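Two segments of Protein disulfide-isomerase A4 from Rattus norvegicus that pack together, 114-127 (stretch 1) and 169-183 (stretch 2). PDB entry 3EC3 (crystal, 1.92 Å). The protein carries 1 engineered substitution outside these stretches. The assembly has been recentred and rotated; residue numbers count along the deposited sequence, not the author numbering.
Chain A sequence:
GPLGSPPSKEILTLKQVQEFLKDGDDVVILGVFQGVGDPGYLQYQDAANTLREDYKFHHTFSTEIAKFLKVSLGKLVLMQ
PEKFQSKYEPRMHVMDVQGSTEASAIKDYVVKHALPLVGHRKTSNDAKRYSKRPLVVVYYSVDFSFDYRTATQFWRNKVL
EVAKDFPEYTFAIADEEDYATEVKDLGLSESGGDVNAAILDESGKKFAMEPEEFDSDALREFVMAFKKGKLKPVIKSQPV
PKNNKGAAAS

Stretch 1, residues 114-127: ALPLVGHRKTSNDA
Stretch 2 169-183: YTFAIADEEDYATEV

How does stretch 2 begin its approach? From Thr-170 to Asp-175 it runs as an extended strand, phi between -75° and -149° and psi between 133° and 153°, beside the weakly bonded strand of stretch 1 around 118-121; the two run in the same general direction, their axes 42° apart and 4.6 Å at closest approach. The Thr-170 methyl (chi1 m) meets the Leu-115 side chain (chi1 m, chi2 t), whose CB points toward stretch 2, CG2 to CD1 at 3.6 Å. At Phe-171 the backbones are too far apart to bond directly, and water fills the gap. One water donates to Phe-171 O (2.6 Å) and Pro-116 O (2.8 Å) and accepts from Gly-119 N (2.9 Å); a second accepts from Phe-171 N (3.0 Å) and donates to Leu-117 O (2.7 Å).

Where do the strands join properly? They do so at Ile-173, which pairs with His-120 in parallel register, CA to CA 5.1 Å. Ile-173 N donates to Gly-119 O at 3.0 Å, and Ile-173 O accepts from Arg-121 N at 2.9 Å, so the bonds straddle His-120 as parallel pairing requires. Val-118 (chi1 t), His-120, Phe-171 (chi1 m) and Ile-173 (chi1 p, chi2 t) direct their CB atoms to one face, where Val-118 CG1 packs on Ile-173 CG2 at 3.7 Å. Ala-172 and Ala-174 point to the other face with Arg-121; their small side chains lie alongside its long one, with Ala-172 CB 3.7 Å from Arg-121 CB. Glycine suits position 119 for a reason within stretch 1: a CB on Gly-119 would come within 3.0 Å of Pro-116 CG.

What secures the turn after the strand? Asp-175 (chi1 t) accepts from Asp-178 N through OD1 at 3.0 Å, and a type I turn from Glu-177 to Ala-180 leads into the helix. Asp-178, also t, then grips Thr-123 (chi1 p) with both carboxylate oxygens: Thr-123 OG1 donates to Asp-178 OD1 at 2.7 Å, and Thr-123 N to Asp-178 OD2 at 3.1 Å. A short forked acid fits this paired hydroxyl and amide. A third water joins Asp-175 N (2.8 Å), Asp-178 OD2 (2.9 Å), Arg-121 O (2.8 Å) and His-120 NE2 (2.9 Å).

How do Tyr-179 and Glu-182 close the contact? Tyr-179, buried at the helix N-cap position with chi1 m and chi2 95°, is sandwiched between two residues. Thr-123 CG2 sits over one face, 3.9 Å from the ring centroid, while the guanidinium of Arg-121 lies flat on the other, centres 4.2 Å apart and planes at 11°. At the ring's tip, Tyr-179 OH donates to Asp-126 OD2 at 2.5 Å. Arg-121 is extended, chi1 to chi3 all t, and so reaches Glu-182 (chi1 and chi2 t, chi3 -95°) in a two-pronged salt bridge: Arg-121 NH1 to Glu-182 OE1 at 2.9 Å and NH2 to OE2 at 2.7 Å. Thus a buried charge is neutralised while its flat group stacks, within an interface covering 765 Å² over both sides.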

# COMPACT_ATOMS: atom_id res chain seq x y z
N ALA A 114 -3.24 0.49 -5.71
CA ALA A 114 -1.98 -0.15 -5.38
C ALA A 114 -1.56 0.01 -3.92
O ALA A 114 -0.66 -0.72 -3.50
CB ALA A 114 -0.88 0.36 -6.28
N LEU A 115 -2.13 0.95 -3.16
CA LEU A 115 -1.69 1.09 -1.80
C LEU A 115 -2.67 0.40 -0.86
O LEU A 115 -3.87 0.58 -1.02
CB LEU A 115 -1.57 2.57 -1.36
CG LEU A 115 -0.35 3.43 -1.73
CD1 LEU A 115 -0.56 4.76 -1.05
CD2 LEU A 115 0.94 2.79 -1.28
N PRO A 116 -2.16 -0.29 0.16
CA PRO A 116 -3.10 -0.76 1.17
C PRO A 116 -3.58 0.38 2.07
O PRO A 116 -3.00 1.48 2.08
CB PRO A 116 -2.28 -1.73 1.99
CG PRO A 116 -0.90 -1.42 1.84
CD PRO A 116 -0.78 -0.70 0.46
N LEU A 117 -4.65 0.12 2.82
CA LEU A 117 -5.11 1.07 3.82
C LEU A 117 -3.98 1.48 4.75
O LEU A 117 -3.81 2.67 5.04
CB LEU A 117 -6.16 0.39 4.70
CG LEU A 117 -7.41 1.13 5.09
CD1 LEU A 117 -8.09 0.55 6.31
CD2 LEU A 117 -7.38 2.70 5.01
N VAL A 118 -3.19 0.53 5.23
CA VAL A 118 -1.96 0.88 6.00
C VAL A 118 -0.78 0.03 5.55
O VAL A 118 -0.64 -1.13 5.97
CB VAL A 118 -2.12 0.79 7.54
CG1 VAL A 118 -0.79 1.23 8.24
CG2 VAL A 118 -3.22 1.69 8.03
N GLY A 119 0.02 0.61 4.67
CA GLY A 119 1.21 -0.03 4.13
C GLY A 119 2.44 0.37 4.89
O GLY A 119 2.35 1.05 5.92
N HIS A 120 3.60 -0.05 4.39
CA HIS A 120 4.89 0.21 5.04
C HIS A 120 5.68 1.18 4.15
O HIS A 120 6.09 0.83 3.04
CB HIS A 120 5.70 -1.10 5.21
CG HIS A 120 7.05 -0.91 5.87
ND1 HIS A 120 7.98 -1.93 5.93
CD2 HIS A 120 7.61 0.15 6.48
CE1 HIS A 120 9.07 -1.50 6.56
NE2 HIS A 120 8.86 -0.25 6.93
N ARG A 121 5.81 2.42 4.64
CA ARG A 121 6.57 3.46 3.95
C ARG A 121 8.04 3.25 4.28
O ARG A 121 8.42 3.17 5.44
CB ARG A 121 6.08 4.85 4.39
CG ARG A 121 6.93 6.03 3.85
CD ARG A 121 6.40 7.27 4.53
NE ARG A 121 7.09 8.51 4.16
CZ ARG A 121 7.81 9.23 5.00
NH1 ARG A 121 8.35 10.37 4.60
NH2 ARG A 121 7.99 8.82 6.26
N LYS A 122 8.85 3.14 3.23
CA LYS A 122 10.25 2.81 3.34
C LYS A 122 11.03 3.87 2.59
O LYS A 122 10.56 4.35 1.57
CB LYS A 122 10.49 1.46 2.66
CG LYS A 122 9.95 0.29 3.43
CD LYS A 122 10.48 -1.01 2.88
CE LYS A 122 9.68 -1.47 1.70
NZ LYS A 122 9.81 -2.96 1.61
N THR A 123 12.22 4.22 3.06
CA THR A 123 13.08 5.11 2.27
C THR A 123 13.27 4.61 0.82
O THR A 123 13.46 5.42 -0.10
CB THR A 123 14.45 5.37 2.96
OG1 THR A 123 15.10 4.12 3.27
CG2 THR A 123 14.28 6.19 4.22
N SER A 124 13.20 3.29 0.60
CA SER A 124 13.24 2.72 -0.75
C SER A 124 11.95 2.86 -1.60
O SER A 124 11.99 2.72 -2.82
CB SER A 124 13.72 1.26 -0.71
OG SER A 124 12.80 0.43 -0.01
N ASN A 125 10.82 3.17 -0.99
CA ASN A 125 9.59 3.26 -1.75
C ASN A 125 8.85 4.59 -1.56
O ASN A 125 7.76 4.77 -2.11
CB ASN A 125 8.67 2.05 -1.43
CG ASN A 125 7.87 2.17 -0.09
OD1 ASN A 125 7.74 3.23 0.50
ND2 ASN A 125 7.36 1.06 0.37
N ASP A 126 9.41 5.52 -0.78
CA ASP A 126 8.56 6.65 -0.41
C ASP A 126 8.25 7.62 -1.56
O ASP A 126 7.13 8.13 -1.65
CB ASP A 126 8.97 7.34 0.90
CG ASP A 126 10.38 7.85 0.90
OD1 ASP A 126 10.94 8.06 -0.20
OD2 ASP A 126 10.93 8.05 2.02
N ALA A 127 9.20 7.83 -2.46
CA ALA A 127 8.95 8.65 -3.65
C ALA A 127 7.95 8.02 -4.62
O ALA A 127 7.08 8.71 -5.14
CB ALA A 127 10.29 8.99 -4.36
N TYR A 169 -7.13 10.71 3.51
CA TYR A 169 -5.68 10.77 3.77
C TYR A 169 -5.07 9.38 3.56
O TYR A 169 -5.76 8.38 3.73
CB TYR A 169 -5.41 11.21 5.22
CG TYR A 169 -6.14 12.49 5.60
CD1 TYR A 169 -6.23 13.55 4.69
CD2 TYR A 169 -6.72 12.64 6.87
CE1 TYR A 169 -6.90 14.76 5.02
CE2 TYR A 169 -7.39 13.84 7.21
CZ TYR A 169 -7.48 14.88 6.30
OH TYR A 169 -8.14 16.03 6.65
N THR A 170 -3.79 9.36 3.20
CA THR A 170 -3.00 8.10 3.09
C THR A 170 -2.32 7.88 4.46
O THR A 170 -1.86 8.84 5.08
CB THR A 170 -1.95 8.23 2.00
OG1 THR A 170 -2.60 8.67 0.77
CG2 THR A 170 -1.19 6.91 1.78
N PHE A 171 -2.33 6.64 4.97
CA PHE A 171 -1.70 6.31 6.27
C PHE A 171 -0.63 5.27 5.97
O PHE A 171 -0.80 4.43 5.06
CB PHE A 171 -2.69 5.70 7.23
CG PHE A 171 -3.75 6.66 7.79
CD1 PHE A 171 -4.75 7.19 7.00
CD2 PHE A 171 -3.75 6.96 9.15
CE1 PHE A 171 -5.73 8.04 7.55
CE2 PHE A 171 -4.72 7.82 9.71
CZ PHE A 171 -5.71 8.36 8.91
N ALA A 172 0.47 5.34 6.70
CA ALA A 172 1.54 4.34 6.55
C ALA A 172 2.23 4.16 7.88
O ALA A 172 2.27 5.12 8.71
CB ALA A 172 2.54 4.78 5.49
N ILE A 173 2.80 2.98 8.11
CA ILE A 173 3.70 2.83 9.25
C ILE A 173 5.12 2.98 8.68
O ILE A 173 5.36 2.72 7.49
CB ILE A 173 3.52 1.44 9.95
CG1 ILE A 173 3.92 0.32 8.98
CG2 ILE A 173 2.07 1.32 10.57
CD1 ILE A 173 3.99 -1.07 9.67
N ALA A 174 6.06 3.42 9.51
CA ALA A 174 7.42 3.69 9.06
C ALA A 174 8.38 3.27 10.17
O ALA A 174 8.07 3.42 11.36
CB ALA A 174 7.61 5.18 8.73
N ASP A 175 9.52 2.69 9.78
CA ASP A 175 10.49 2.28 10.79
C ASP A 175 11.22 3.51 11.36
O ASP A 175 11.67 4.36 10.61
CB ASP A 175 11.50 1.28 10.24
CG ASP A 175 12.47 0.83 11.30
OD1 ASP A 175 13.62 1.28 11.27
OD2 ASP A 175 12.05 0.14 12.23
N GLU A 176 11.32 3.59 12.69
CA GLU A 176 11.86 4.82 13.34
C GLU A 176 13.35 5.06 13.07
O GLU A 176 13.79 6.22 13.05
CB GLU A 176 11.59 4.84 14.85
CG GLU A 176 12.09 3.62 15.58
CD GLU A 176 11.61 3.53 17.03
OE1 GLU A 176 10.99 4.50 17.52
OE2 GLU A 176 11.89 2.51 17.68
N GLU A 177 14.09 3.97 12.86
CA GLU A 177 15.53 4.00 12.52
C GLU A 177 15.73 4.37 11.05
O GLU A 177 16.52 5.26 10.73
CB GLU A 177 16.19 2.63 12.76
CG GLU A 177 16.64 2.36 14.19
CD GLU A 177 17.90 1.46 14.28
OE1 GLU A 177 18.71 1.42 13.32
OE2 GLU A 177 18.07 0.78 15.33
N ASP A 178 14.99 3.68 10.16
CA ASP A 178 14.92 4.02 8.74
C ASP A 178 14.70 5.51 8.56
O ASP A 178 15.34 6.16 7.71
CB ASP A 178 13.76 3.25 8.05
CG ASP A 178 13.84 3.28 6.52
OD1 ASP A 178 14.92 3.58 5.95
OD2 ASP A 178 12.82 2.98 5.86
N TYR A 179 13.83 6.08 9.38
CA TYR A 179 13.54 7.52 9.29
C TYR A 179 14.09 8.35 10.45
O TYR A 179 13.49 9.36 10.84
CB TYR A 179 12.03 7.74 9.11
CG TYR A 179 11.57 7.39 7.73
CD1 TYR A 179 11.05 6.13 7.45
CD2 TYR A 179 11.66 8.32 6.69
CE1 TYR A 179 10.62 5.79 6.16
CE2 TYR A 179 11.23 7.99 5.39
CZ TYR A 179 10.71 6.74 5.14
OH TYR A 179 10.31 6.42 3.85
N ALA A 180 15.22 7.92 10.99
CA ALA A 180 15.87 8.61 12.13
C ALA A 180 15.94 10.13 11.97
O ALA A 180 15.53 10.90 12.88
CB ALA A 180 17.27 8.02 12.39
N THR A 181 16.44 10.58 10.82
CA THR A 181 16.66 12.01 10.65
C THR A 181 15.37 12.77 10.35
O THR A 181 15.23 13.90 10.78
CB THR A 181 17.87 12.37 9.72
OG1 THR A 181 17.65 13.66 9.13
CG2 THR A 181 18.08 11.34 8.61
N GLU A 182 14.41 12.13 9.67
CA GLU A 182 13.06 12.69 9.57
C GLU A 182 12.44 12.88 10.96
O GLU A 182 11.82 13.92 11.21
CB GLU A 182 12.16 11.78 8.71
CG GLU A 182 10.79 12.34 8.49
CD GLU A 182 10.03 11.55 7.47
OE1 GLU A 182 10.05 11.96 6.29
OE2 GLU A 182 9.46 10.50 7.83
N VAL A 183 12.62 11.86 11.86
CA VAL A 183 12.08 11.89 13.23
C VAL A 183 12.73 12.96 14.12
O VAL A 183 12.04 13.62 14.92
CB VAL A 183 12.23 10.49 13.89
CG1 VAL A 183 11.93 10.53 15.40
CG2 VAL A 183 11.33 9.47 13.17
O HOH W 1 -0.75 2.85 2.97
O HOH W 2 -4.55 4.99 3.90
O HOH W 3 10.37 2.19 7.17